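Local coordinates for protein putative sulfatase yidJ (Bacteroides fragilis, PDB 2QZU) that probably hydrolyses sulfate esters as a metal-dependent member of the sulfatase family, within the alkaline phosphatase clan, at residues N434-F438 with N449-Q454; V398-Y402 with Y413-T418; N408-Y413 with V425-G430; Y421-V425 with L457-N462. All coordinates share one frame; numbering follows the deposited sequence.

Contact 1: residues N434-F438 with N449-Q454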
loop_
_atom_site.group_PDB
_atom_site.type_symbol
_atom_site.label_atom_id
_atom_site.label_comp_id
_atom_site.label_asym_id
_atom_site.label_seq_id
_atom_site.Cartn_x
_atom_site.Cartn_y
_atom_site.Cartn_z
ATOM N N ASN A 434 4.482 33.337 -12.569
ATOM C CA ASN A 434 3.383 32.849 -13.392
ATOM C C ASN A 434 2.092 33.519 -12.944
ATOM O O ASN A 434 1.967 33.925 -11.791
ATOM C CB ASN A 434 3.271 31.327 -13.210
ATOM C CG ASN A 434 2.458 30.647 -14.301
ATOM O OD1 ASN A 434 2.166 29.451 -14.214
ATOM N ND2 ASN A 434 2.098 31.395 -15.335
ATOM N N VAL A 435 1.143 33.642 -13.867
ATOM C CA VAL A 435 -0.154 34.236 -13.576
ATOM C C VAL A 435 -1.214 33.284 -14.113
ATOM O O VAL A 435 -1.163 32.865 -15.270
ATOM C CB VAL A 435 -0.319 35.622 -14.250
ATOM C CG1 VAL A 435 -1.674 36.211 -13.899
ATOM C CG2 VAL A 435 0.791 36.558 -13.791
ATOM N N ILE A 436 -2.172 32.937 -13.264
ATOM C CA ILE A 436 -3.225 32.010 -13.643
ATOM C C ILE A 436 -4.602 32.607 -13.379
ATOM O O ILE A 436 -4.841 33.199 -12.330
ATOM C CB ILE A 436 -3.074 30.692 -12.855
ATOM C CG1 ILE A 436 -1.692 30.092 -13.133
ATOM C CG2 ILE A 436 -4.175 29.712 -13.240
ATOM C CD1 ILE A 436 -1.264 29.031 -12.142
ATOM N N LEU A 437 -5.505 32.455 -14.343
ATOM C CA LEU A 437 -6.856 32.971 -14.200
ATOM C C LEU A 437 -7.849 32.040 -14.880
ATOM O O LEU A 437 -7.696 31.705 -16.052
ATOM C CB LEU A 437 -6.967 34.374 -14.807
ATOM C CG LEU A 437 -8.360 35.015 -14.786
ATOM C CD1 LEU A 437 -8.853 35.138 -13.352
ATOM C CD2 LEU A 437 -8.305 36.386 -15.452
ATOM N N PHE A 438 -8.855 31.611 -14.127
ATOM C CA PHE A 438 -9.890 30.733 -14.662
ATOM C C PHE A 438 -11.258 31.377 -14.481
ATOM O O PHE A 438 -11.560 31.924 -13.417
ATOM C CB PHE A 438 -9.913 29.383 -13.934
ATOM C CG PHE A 438 -8.687 28.548 -14.140
ATOM C CD1 PHE A 438 -7.858 28.238 -13.063
ATOM C CD2 PHE A 438 -8.373 28.043 -15.397
ATOM C CE1 PHE A 438 -6.731 27.428 -13.239
ATOM C CE2 PHE A 438 -7.254 27.238 -15.585
ATOM C CZ PHE A 438 -6.431 26.929 -14.504
ATOM N N ASN A 449 -6.415 28.680 -18.976
ATOM C CA ASN A 449 -5.820 29.770 -18.217
ATOM C C ASN A 449 -5.946 30.963 -19.155
ATOM O O ASN A 449 -5.261 31.028 -20.173
ATOM C CB ASN A 449 -4.343 29.500 -17.916
ATOM C CG ASN A 449 -3.682 30.660 -17.193
ATOM O OD1 ASN A 449 -4.333 31.655 -16.872
ATOM N ND2 ASN A 449 -2.385 30.540 -16.935
ATOM N N ILE A 450 -6.825 31.896 -18.818
ATOM C CA ILE A 450 -7.051 33.059 -19.670
ATOM C C ILE A 450 -6.372 34.341 -19.196
ATOM O O ILE A 450 -6.710 35.433 -19.655
ATOM C CB ILE A 450 -8.562 33.318 -19.825
ATOM C CG1 ILE A 450 -9.183 33.624 -18.458
ATOM C CG2 ILE A 450 -9.232 32.094 -20.443
ATOM C CD1 ILE A 450 -10.637 34.060 -18.517
ATOM N N ALA A 451 -5.408 34.209 -18.291
ATOM C CA ALA A 451 -4.699 35.372 -17.761
ATOM C C ALA A 451 -4.099 36.264 -18.852
ATOM O O ALA A 451 -4.225 37.486 -18.799
ATOM C CB ALA A 451 -3.605 34.921 -16.796
ATOM N N SER A 452 -3.453 35.652 -19.840
ATOM C CA SER A 452 -2.831 36.412 -20.925
ATOM C C SER A 452 -3.859 37.041 -21.864
ATOM O O SER A 452 -3.531 37.924 -22.658
ATOM C CB SER A 452 -1.894 35.508 -21.730
ATOM O OG SER A 452 -2.618 34.487 -22.400
ATOM N N GLN A 453 -5.103 36.589 -21.762
ATOM C CA GLN A 453 -6.175 37.096 -22.611
ATOM C C GLN A 453 -7.030 38.149 -21.910
ATOM O O GLN A 453 -7.840 38.821 -22.549
ATOM C CB GLN A 453 -7.062 35.933 -23.064
ATOM C CG GLN A 453 -6.294 34.806 -23.738
ATOM C CD GLN A 453 -7.125 33.545 -23.927
ATOM O OE1 GLN A 453 -6.608 32.511 -24.351
ATOM N NE2 GLN A 453 -8.415 33.627 -23.616
ATOM N N GLN A 454 -6.848 38.295 -20.600
ATOM C CA GLN A 454 -7.623 39.261 -19.823
ATOM C C GLN A 454 -6.716 40.164 -18.993
ATOM O O GLN A 454 -6.773 40.147 -17.763
ATOM C CB GLN A 454 -8.588 38.524 -18.890
ATOM C CG GLN A 454 -9.549 37.576 -19.587
ATOM C CD GLN A 454 -10.549 38.298 -20.465
ATOM O OE1 GLN A 454 -11.190 39.256 -20.034
ATOM N NE2 GLN A 454 -10.696 37.836 -21.701
#
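Asn449 plays the part of a strand partner for Val435 and Leu437, and does so within an Asx turn that leads toward helix 455-471. Its side chain crosses that of Ile436 at about a right angle and lays its amide along strand 431-439, at one edge of the small four-stranded antiparallel sheet. CG lies anti to the backbone N (chi1 177°), which swings the amide out to the strand, where it both gives and accepts. Asn449 ND2 donates to Val435 O at 3.1 Å, nearly straight and on a lone pair of that carbonyl, while the backbone N of Leu437 donates to Asn449 OD1 at 2.9 Å. A second donor, Ala451 N, reaches Asn449 OD1 at 3.1 Å from the opposite face of the amide and closes the turn. Three bonds therefore fix the rotation of the amide. The backbone adds a fourth tie, Ile450 N to Leu437 O. Apolar groups fill in beside the polar ones: Ala451 CB lies 3.7 Å from Val435 CG1 and also meets Leu437 CB. Ile450 CG1 occupies the position between its own backbone N and carbonyl carbon (chi1 62°), which brings it within 4.0 Å of Leu437 CG; farther out, Leu437 CD2 approaches Gln454 CB at 4.1 Å.

Contact 2: residues V398-Y402 with Y413-T418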
loop_
_atom_site.group_PDB
_atom_site.type_symbol
_atom_site.label_atom_id
_atom_site.label_comp_id
_atom_site.label_asym_id
_atom_site.label_seq_id
_atom_site.Cartn_x
_atom_site.Cartn_y
_atom_site.Cartn_z
ATOM N N VAL A 398 -14.764 37.233 -0.976
ATOM C CA VAL A 398 -13.717 36.649 -1.799
ATOM C C VAL A 398 -12.748 35.977 -0.833
ATOM O O VAL A 398 -12.350 36.576 0.172
ATOM C CB VAL A 398 -12.977 37.733 -2.614
ATOM C CG1 VAL A 398 -11.798 37.120 -3.354
ATOM C CG2 VAL A 398 -13.942 38.388 -3.598
ATOM N N GLN A 399 -12.384 34.735 -1.129
ATOM C CA GLN A 399 -11.476 33.981 -0.272
ATOM C C GLN A 399 -10.100 33.839 -0.907
ATOM O O GLN A 399 -9.974 33.749 -2.129
ATOM C CB GLN A 399 -12.048 32.587 0.008
ATOM C CG GLN A 399 -13.338 32.576 0.820
ATOM C CD GLN A 399 -13.115 32.865 2.294
ATOM O OE1 GLN A 399 -11.988 33.098 2.733
ATOM N NE2 GLN A 399 -14.196 32.844 3.069
ATOM N N PRO A 400 -9.046 33.810 -0.079
ATOM C CA PRO A 400 -7.675 33.676 -0.576
ATOM C C PRO A 400 -7.274 32.230 -0.877
ATOM O O PRO A 400 -7.986 31.288 -0.523
ATOM C CB PRO A 400 -6.851 34.253 0.567
ATOM C CG PRO A 400 -7.625 33.791 1.773
ATOM C CD PRO A 400 -9.055 34.080 1.374
ATOM N N TYR A 401 -6.141 32.077 -1.556
ATOM C CA TYR A 401 -5.571 30.767 -1.866
ATOM C C TYR A 401 -4.104 30.840 -1.462
ATOM O O TYR A 401 -3.450 31.861 -1.683
ATOM C CB TYR A 401 -5.647 30.428 -3.354
ATOM C CG TYR A 401 -4.775 29.236 -3.697
ATOM C CD1 TYR A 401 -5.095 27.958 -3.235
ATOM C CD2 TYR A 401 -3.587 29.398 -4.406
ATOM C CE1 TYR A 401 -4.248 26.874 -3.463
ATOM C CE2 TYR A 401 -2.731 28.319 -4.637
ATOM C CZ TYR A 401 -3.068 27.063 -4.162
ATOM O OH TYR A 401 -2.220 25.994 -4.374
ATOM N N TYR A 402 -3.577 29.759 -0.898
ATOM C CA TYR A 402 -2.187 29.744 -0.457
ATOM C C TYR A 402 -1.382 28.489 -0.749
ATOM O O TYR A 402 -1.905 27.378 -0.780
ATOM C CB TYR A 402 -2.102 29.905 1.070
ATOM C CG TYR A 402 -2.568 31.214 1.626
ATOM C CD1 TYR A 402 -1.694 32.298 1.734
ATOM C CD2 TYR A 402 -3.887 31.379 2.045
ATOM C CE1 TYR A 402 -2.126 33.512 2.246
ATOM C CE2 TYR A 402 -4.328 32.590 2.556
ATOM C CZ TYR A 402 -3.443 33.652 2.651
ATOM O OH TYR A 402 -3.878 34.863 3.128
ATOM N N TYR A 413 2.610 30.386 -3.976
ATOM C CA TYR A 413 1.433 30.939 -4.632
ATOM C C TYR A 413 0.591 31.766 -3.681
ATOM O O TYR A 413 0.535 31.491 -2.485
ATOM C CB TYR A 413 0.503 29.823 -5.117
ATOM C CG TYR A 413 0.920 29.048 -6.336
ATOM C CD1 TYR A 413 0.716 29.562 -7.619
ATOM C CD2 TYR A 413 1.453 27.767 -6.214
ATOM C CE1 TYR A 413 1.029 28.808 -8.751
ATOM C CE2 TYR A 413 1.772 27.010 -7.335
ATOM C CZ TYR A 413 1.555 27.535 -8.600
ATOM O OH TYR A 413 1.872 26.782 -9.711
ATOM N N ARG A 414 -0.083 32.766 -4.236
ATOM C CA ARG A 414 -1.047 33.564 -3.485
ATOM C C ARG A 414 -2.151 33.797 -4.505
ATOM O O ARG A 414 -1.876 34.036 -5.683
ATOM C CB ARG A 414 -0.471 34.897 -3.003
ATOM C CG ARG A 414 0.580 34.752 -1.920
ATOM C CD ARG A 414 0.036 34.134 -0.629
ATOM N NE ARG A 414 1.044 34.215 0.425
ATOM C CZ ARG A 414 2.157 33.488 0.459
ATOM N NH1 ARG A 414 2.408 32.602 -0.497
ATOM N NH2 ARG A 414 3.046 33.680 1.427
ATOM N N GLY A 415 -3.398 33.696 -4.072
ATOM C CA GLY A 415 -4.479 33.898 -5.015
ATOM C C GLY A 415 -5.779 34.314 -4.373
ATOM O O GLY A 415 -5.857 34.526 -3.164
ATOM N N LEU A 416 -6.804 34.431 -5.207
ATOM C CA LEU A 416 -8.132 34.815 -4.763
ATOM C C LEU A 416 -9.171 33.985 -5.507
ATOM O O LEU A 416 -8.971 33.620 -6.664
ATOM C CB LEU A 416 -8.377 36.297 -5.053
ATOM C CG LEU A 416 -7.502 37.352 -4.377
ATOM C CD1 LEU A 416 -7.796 38.715 -5.000
ATOM C CD2 LEU A 416 -7.768 37.370 -2.881
ATOM N N ARG A 417 -10.273 33.680 -4.833
ATOM C CA ARG A 417 -11.359 32.926 -5.445
ATOM C C ARG A 417 -12.627 33.748 -5.278
ATOM O O ARG A 417 -13.082 33.970 -4.155
ATOM C CB ARG A 417 -11.540 31.555 -4.767
ATOM C CG ARG A 417 -12.653 30.685 -5.392
ATOM C CD ARG A 417 -12.777 29.335 -4.679
ATOM N NE ARG A 417 -13.788 28.456 -5.275
ATOM C CZ ARG A 417 -15.102 28.643 -5.183
ATOM N NH1 ARG A 417 -15.588 29.680 -4.517
ATOM N NH2 ARG A 417 -15.937 27.780 -5.751
ATOM N N THR A 418 -13.178 34.238 -6.385
ATOM C CA THR A 418 -14.416 35.004 -6.317
ATOM C C THR A 418 -15.517 34.030 -6.721
ATOM O O THR A 418 -15.229 32.887 -7.084
ATOM C CB THR A 418 -14.429 36.197 -7.297
ATOM O OG1 THR A 418 -14.716 35.728 -8.620
ATOM C CG2 THR A 418 -13.083 36.908 -7.291
HETATM O O HOH W 1 -3.712 34.808 -0.891
#
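Antiparallel strand pairing joins Val398-Tyr402 to Tyr413-Thr418 in the hairpin that opens the four-stranded C-terminal sheet, with 399-404 as an outermost strand. Gln399 with Arg417 and Tyr401 with Gly415 are hydrogen-bonded pairs; Pro400 with Leu416 and Tyr402 with Arg414 are non-hydrogen-bonded ones. The bonds are uneven. Arg417 N reaches Gln399 O at 2.7 Å, whereas Tyr401 N meets Gly415 O at 2.9 Å from well above the carbonyl plane. A water donates to both Tyr401 O and Gly415 O, bridging the strands at this pair. Tyr401 extends its ring past Gly415, whose N lies at the ring's edge, and brings CE2 to 3.6 Å from Tyr413 CB. On the face carrying Pro400 and Leu416, the bent chain of Arg414 (chi2 -63°) sets its CD 3.5 Å from Tyr402 CD1, with the ring and guanidinium planes 54° apart. The same guanidinium turns NH1 back to Tyr413 O, at 2.9 Å, and forms a salt bridge through NE to Asp474. At the other end Val398 CG1 packs on Leu416 CB. Helix 455-471 covers this face, with Trp468 touching Pro400 and bonding Tyr402 OH, while strand 421-428 pairs with the far side of 412-417.

Contact 3: residues N408-Y413 with V425-G430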
loop_
_atom_site.group_PDB
_atom_site.type_symbol
_atom_site.label_atom_id
_atom_site.label_comp_id
_atom_site.label_asym_id
_atom_site.label_seq_id
_atom_site.Cartn_x
_atom_site.Cartn_y
_atom_site.Cartn_z
ATOM N N ASN A 408 11.320 28.635 2.463
ATOM C CA ASN A 408 11.578 29.868 1.713
ATOM C C ASN A 408 10.252 30.540 1.390
ATOM O O ASN A 408 9.664 30.294 0.338
ATOM C CB ASN A 408 12.336 29.574 0.412
ATOM C CG ASN A 408 12.614 30.835 -0.401
ATOM O OD1 ASN A 408 12.348 31.949 0.051
ATOM N ND2 ASN A 408 13.154 30.660 -1.603
ATOM N N HIS A 409 9.780 31.388 2.297
ATOM C CA HIS A 409 8.505 32.066 2.100
ATOM C C HIS A 409 8.434 32.963 0.865
ATOM O O HIS A 409 7.347 33.362 0.458
ATOM C CB HIS A 409 8.134 32.873 3.350
ATOM C CG HIS A 409 7.866 32.031 4.561
ATOM N ND1 HIS A 409 7.471 32.565 5.767
ATOM C CD2 HIS A 409 7.947 30.691 4.754
ATOM C CE1 HIS A 409 7.323 31.595 6.654
ATOM N NE2 HIS A 409 7.607 30.448 6.062
ATOM N N ALA A 410 9.580 33.282 0.264
ATOM C CA ALA A 410 9.590 34.131 -0.924
ATOM C C ALA A 410 9.187 33.348 -2.169
ATOM O O ALA A 410 9.137 33.897 -3.272
ATOM C CB ALA A 410 10.975 34.752 -1.123
ATOM N N THR A 411 8.906 32.063 -1.992
ATOM C CA THR A 411 8.500 31.207 -3.104
ATOM C C THR A 411 7.147 30.594 -2.788
ATOM O O THR A 411 6.911 30.152 -1.668
ATOM C CB THR A 411 9.525 30.077 -3.346
ATOM O OG1 THR A 411 10.764 30.648 -3.782
ATOM C CG2 THR A 411 9.022 29.106 -4.414
ATOM N N GLY A 412 6.260 30.577 -3.777
ATOM C CA GLY A 412 4.948 30.004 -3.558
ATOM C C GLY A 412 3.849 30.676 -4.357
ATOM O O GLY A 412 4.110 31.433 -5.291
ATOM N N TYR A 413 2.610 30.386 -3.976
ATOM C CA TYR A 413 1.433 30.939 -4.632
ATOM C C TYR A 413 0.591 31.766 -3.681
ATOM O O TYR A 413 0.535 31.491 -2.485
ATOM C CB TYR A 413 0.503 29.823 -5.117
ATOM C CG TYR A 413 0.920 29.048 -6.336
ATOM C CD1 TYR A 413 0.716 29.562 -7.619
ATOM C CD2 TYR A 413 1.453 27.767 -6.214
ATOM C CE1 TYR A 413 1.029 28.808 -8.751
ATOM C CE2 TYR A 413 1.772 27.010 -7.335
ATOM C CZ TYR A 413 1.555 27.535 -8.600
ATOM O OH TYR A 413 1.872 26.782 -9.711
ATOM N N VAL A 425 -1.117 33.875 -8.486
ATOM C CA VAL A 425 0.177 34.285 -9.005
ATOM C C VAL A 425 1.225 33.450 -8.293
ATOM O O VAL A 425 1.054 33.077 -7.127
ATOM C CB VAL A 425 0.479 35.791 -8.758
ATOM C CG1 VAL A 425 -0.578 36.653 -9.435
ATOM C CG2 VAL A 425 0.551 36.089 -7.267
ATOM N N HIS A 426 2.296 33.126 -9.001
ATOM C CA HIS A 426 3.366 32.354 -8.403
ATOM C C HIS A 426 4.616 33.208 -8.363
ATOM O O HIS A 426 4.845 34.033 -9.246
ATOM C CB HIS A 426 3.640 31.075 -9.199
ATOM C CG HIS A 426 4.724 30.229 -8.609
ATOM N ND1 HIS A 426 6.059 30.403 -8.913
ATOM C CD2 HIS A 426 4.677 29.237 -7.688
ATOM C CE1 HIS A 426 6.785 29.558 -8.206
ATOM N NE2 HIS A 426 5.970 28.838 -7.455
ATOM N N ALA A 427 5.415 33.019 -7.320
ATOM C CA ALA A 427 6.650 33.768 -7.180
ATOM C C ALA A 427 7.768 32.819 -6.795
ATOM O O ALA A 427 7.548 31.819 -6.111
ATOM C CB ALA A 427 6.501 34.848 -6.110
ATOM N N THR A 428 8.967 33.138 -7.260
ATOM C CA THR A 428 10.151 32.356 -6.945
ATOM C C THR A 428 11.149 33.389 -6.440
ATOM O O THR A 428 11.505 34.321 -7.163
ATOM C CB THR A 428 10.717 31.641 -8.191
ATOM O OG1 THR A 428 9.753 30.702 -8.685
ATOM C CG2 THR A 428 12.002 30.898 -7.843
ATOM N N ASP A 429 11.568 33.235 -5.187
ATOM C CA ASP A 429 12.506 34.163 -4.561
ATOM C C ASP A 429 12.075 35.629 -4.660
ATOM O O ASP A 429 12.895 36.515 -4.914
ATOM C CB ASP A 429 13.908 33.989 -5.149
ATOM C CG ASP A 429 14.530 32.658 -4.780
ATOM O OD1 ASP A 429 14.573 32.338 -3.574
ATOM O OD2 ASP A 429 14.979 31.933 -5.693
ATOM N N GLY A 430 10.782 35.872 -4.466
ATOM C CA GLY A 430 10.268 37.233 -4.498
ATOM C C GLY A 430 9.937 37.846 -5.848
ATOM O O GLY A 430 9.622 39.036 -5.919
#
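The Tyr413 ring receives the edge of His426 over one face, a T-shaped pair with centroids 4.7 Å apart and planes at 71°. His426 CD2 stands above the centre of the tyrosine ring, while His426 CB comes to 3.5 Å from Tyr413 CE1. The imidazole is itself covered: Gly412 O lies over one of its faces, 3.3 Å from His426 CD2, and Thr428 OG1, hydrogen-bonded to Asp433, sits at its edge in the plane. Having CG anti to the backbone N (chi1 -179°) leans the His426 ring toward the neighbouring strand. Tyr413 and His426 form a non-hydrogen-bonded antiparallel pair, next to the hydrogen-bonded pair of Gly412 and Ala427, where each N donates to the other's O at 2.9 Å. At the backbone angles of Gly412 a side chain would jam against Thr411 O, which by itself calls for glycine.

Toward the open end of the hairpin, pairing passes to turn residues. Asp429 N donates almost straight to Thr411 OG1, at 3.1 Å, and Gly430 N to Ala410 O at 2.8 Å. Asn408 begins a type I turn and an Asx turn, its OD1 accepting from Ala410 N; its ND2 reaches Asp429 OD1 at 3.0 Å from above the carboxylate plane. Strand 399-404 flanks 412-417 on one side, strand 431-439 pairs with 421-428 on the other, and helix 455-471 meets Val425 through Asn462 and Leu465.

Contact 4: residues Y421-V425 with L457-N462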
loop_
_atom_site.group_PDB
_atom_site.type_symbol
_atom_site.label_atom_id
_atom_site.label_comp_id
_atom_site.label_asym_id
_atom_site.label_seq_id
_atom_site.Cartn_x
_atom_site.Cartn_y
_atom_site.Cartn_z
ATOM N N TYR A 421 -14.391 33.784 -10.618
ATOM C CA TYR A 421 -12.996 33.578 -11.004
ATOM C C TYR A 421 -12.070 33.009 -9.934
ATOM O O TYR A 421 -12.278 33.201 -8.740
ATOM C CB TYR A 421 -12.380 34.914 -11.444
ATOM C CG TYR A 421 -13.038 35.584 -12.629
ATOM C CD1 TYR A 421 -12.771 35.158 -13.930
ATOM C CD2 TYR A 421 -13.920 36.650 -12.449
ATOM C CE1 TYR A 421 -13.368 35.782 -15.027
ATOM C CE2 TYR A 421 -14.522 37.279 -13.538
ATOM C CZ TYR A 421 -14.240 36.837 -14.821
ATOM O OH TYR A 421 -14.835 37.453 -15.901
ATOM N N THR A 422 -11.038 32.303 -10.387
ATOM C CA THR A 422 -10.003 31.799 -9.494
ATOM C C THR A 422 -8.737 32.406 -10.091
ATOM O O THR A 422 -8.389 32.130 -11.241
ATOM C CB THR A 422 -9.901 30.262 -9.495
ATOM O OG1 THR A 422 -11.086 29.708 -8.913
ATOM C CG2 THR A 422 -8.694 29.809 -8.670
ATOM N N TYR A 423 -8.079 33.262 -9.316
ATOM C CA TYR A 423 -6.865 33.946 -9.754
ATOM C C TYR A 423 -5.710 33.582 -8.838
ATOM O O TYR A 423 -5.878 33.493 -7.624
ATOM C CB TYR A 423 -7.088 35.463 -9.711
ATOM C CG TYR A 423 -5.870 36.297 -10.050
ATOM C CD1 TYR A 423 -5.439 36.435 -11.368
ATOM C CD2 TYR A 423 -5.150 36.950 -9.048
ATOM C CE1 TYR A 423 -4.322 37.205 -11.681
ATOM C CE2 TYR A 423 -4.031 37.724 -9.352
ATOM C CZ TYR A 423 -3.625 37.845 -10.672
ATOM O OH TYR A 423 -2.521 38.601 -10.981
ATOM N N ALA A 424 -4.539 33.359 -9.419
ATOM C CA ALA A 424 -3.372 33.030 -8.617
ATOM C C ALA A 424 -2.093 33.485 -9.296
ATOM O O ALA A 424 -1.999 33.504 -10.524
ATOM C CB ALA A 424 -3.317 31.536 -8.365
ATOM N N VAL A 425 -1.117 33.875 -8.486
ATOM C CA VAL A 425 0.177 34.285 -9.005
ATOM C C VAL A 425 1.225 33.450 -8.293
ATOM O O VAL A 425 1.054 33.077 -7.127
ATOM C CB VAL A 425 0.479 35.791 -8.758
ATOM C CG1 VAL A 425 -0.578 36.653 -9.435
ATOM C CG2 VAL A 425 0.551 36.089 -7.267
ATOM N N LEU A 457 -8.585 42.518 -16.431
ATOM C CA LEU A 457 -9.092 41.777 -15.286
ATOM C C LEU A 457 -7.951 41.359 -14.361
ATOM O O LEU A 457 -8.052 41.478 -13.138
ATOM C CB LEU A 457 -9.853 40.547 -15.784
ATOM C CG LEU A 457 -10.648 39.724 -14.776
ATOM C CD1 LEU A 457 -11.718 40.586 -14.123
ATOM C CD2 LEU A 457 -11.280 38.543 -15.494
ATOM N N THR A 458 -6.860 40.883 -14.953
ATOM C CA THR A 458 -5.697 40.451 -14.191
ATOM C C THR A 458 -5.126 41.605 -13.367
ATOM O O THR A 458 -4.695 41.418 -12.230
ATOM C CB THR A 458 -4.601 39.899 -15.130
ATOM O OG1 THR A 458 -5.134 38.811 -15.896
ATOM C CG2 THR A 458 -3.413 39.400 -14.329
ATOM N N HIS A 459 -5.125 42.802 -13.945
ATOM C CA HIS A 459 -4.616 43.974 -13.246
ATOM C C HIS A 459 -5.498 44.295 -12.040
ATOM O O HIS A 459 -5.004 44.698 -10.984
ATOM C CB HIS A 459 -4.560 45.170 -14.202
ATOM C CG HIS A 459 -4.251 46.471 -13.526
ATOM N ND1 HIS A 459 -5.211 47.223 -12.883
ATOM C CD2 HIS A 459 -3.086 47.146 -13.382
ATOM C CE1 HIS A 459 -4.650 48.303 -12.372
ATOM N NE2 HIS A 459 -3.361 48.283 -12.661
ATOM N N THR A 460 -6.803 44.109 -12.201
ATOM C CA THR A 460 -7.750 44.374 -11.125
ATOM C C THR A 460 -7.529 43.395 -9.974
ATOM O O THR A 460 -7.471 43.793 -8.809
ATOM C CB THR A 460 -9.203 44.242 -11.617
ATOM O OG1 THR A 460 -9.415 45.124 -12.727
ATOM C CG2 THR A 460 -10.174 44.596 -10.501
ATOM N N PHE A 461 -7.405 42.112 -10.300
ATOM C CA PHE A 461 -7.181 41.102 -9.273
ATOM C C PHE A 461 -5.818 41.311 -8.619
ATOM O O PHE A 461 -5.643 41.036 -7.436
ATOM C CB PHE A 461 -7.272 39.692 -9.868
ATOM C CG PHE A 461 -8.682 39.235 -10.149
ATOM C CD1 PHE A 461 -9.665 39.323 -9.168
ATOM C CD2 PHE A 461 -9.017 38.689 -11.384
ATOM C CE1 PHE A 461 -10.965 38.867 -9.409
ATOM C CE2 PHE A 461 -10.313 38.230 -11.637
ATOM C CZ PHE A 461 -11.286 38.321 -10.648
ATOM N N ASN A 462 -4.857 41.812 -9.390
ATOM C CA ASN A 462 -3.516 42.062 -8.868
ATOM C C ASN A 462 -3.535 43.062 -7.708
ATOM O O ASN A 462 -2.939 42.812 -6.664
ATOM C CB ASN A 462 -2.600 42.581 -9.982
ATOM C CG ASN A 462 -1.425 41.655 -10.256
ATOM O OD1 ASN A 462 -0.587 41.939 -11.113
ATOM N ND2 ASN A 462 -1.359 40.545 -9.531
HETATM O O HOH W 2 -0.681 39.747 -13.024
#
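A water bridges Tyr423 and Asn462 in the sheet-to-helix interface, 3.0 Å from Tyr423 OH and donating to Asn462 OD1 at 2.9 Å. Asn462 ND2 also lies close to the hydroxyl, near the plane of the tyrosine ring, but the angle is too poor for a hydrogen bond; ring and amide planes stand perpendicular. The phenol ends beside Asn462 and the methyl of Thr458, with Thr458 CG2 3.6 Å from Tyr423 OH.

Behind that polar end the contact is aromatic and aliphatic. Phe461 CB rests over one face of Tyr423 in a CH-pi contact, 3.6 Å from Tyr423 CD2, and the two side chains slide past each other in opposite directions. Their rings are near parallel yet displaced so far that they barely overlap. Tyr423 gets there by holding CG anti to its own N (chi1 176°), which extends the ring across to the helix. Phe461 then turns the edge of its ring toward Tyr421 in an offset edge-to-face pair, planes 66° apart, with Phe461 CZ 3.6 Å from Tyr421 CD2. Leu457 arrives from the opposite direction to Tyr421 and places Leu457 CD2 over the ring face, 3.5 Å from Tyr421 CZ.

Strand and helix segments cross at 71°, their axes 9.5 Å apart at closest approach. Tyr421, Tyr423 and Phe461 form an aromatic cluster at the interface of a helix packed across one face of an antiparallel sheet.

How the contacts relate
Followed from the N terminus, the chain first closes contact 2, pairing strands 399-404 and 412-417. Contact 3 crosses it, since 408-413 begins before contact 2 is complete, and the two share Tyr413; together they set the second strand between the first and the third. Contact 4 opens on strand 421-428, crossing contact 3 through Val425, and closes the longest loop, on helix 455-471. Contact 1 nests inside that loop, tying the fourth strand to the turn before the helix. Strands 421-428 and 431-439 join contacts 1 and 4 by probable backbone bonds, such as Ile436 N to Ala424 O, so that sheet, turn and helix form one unit.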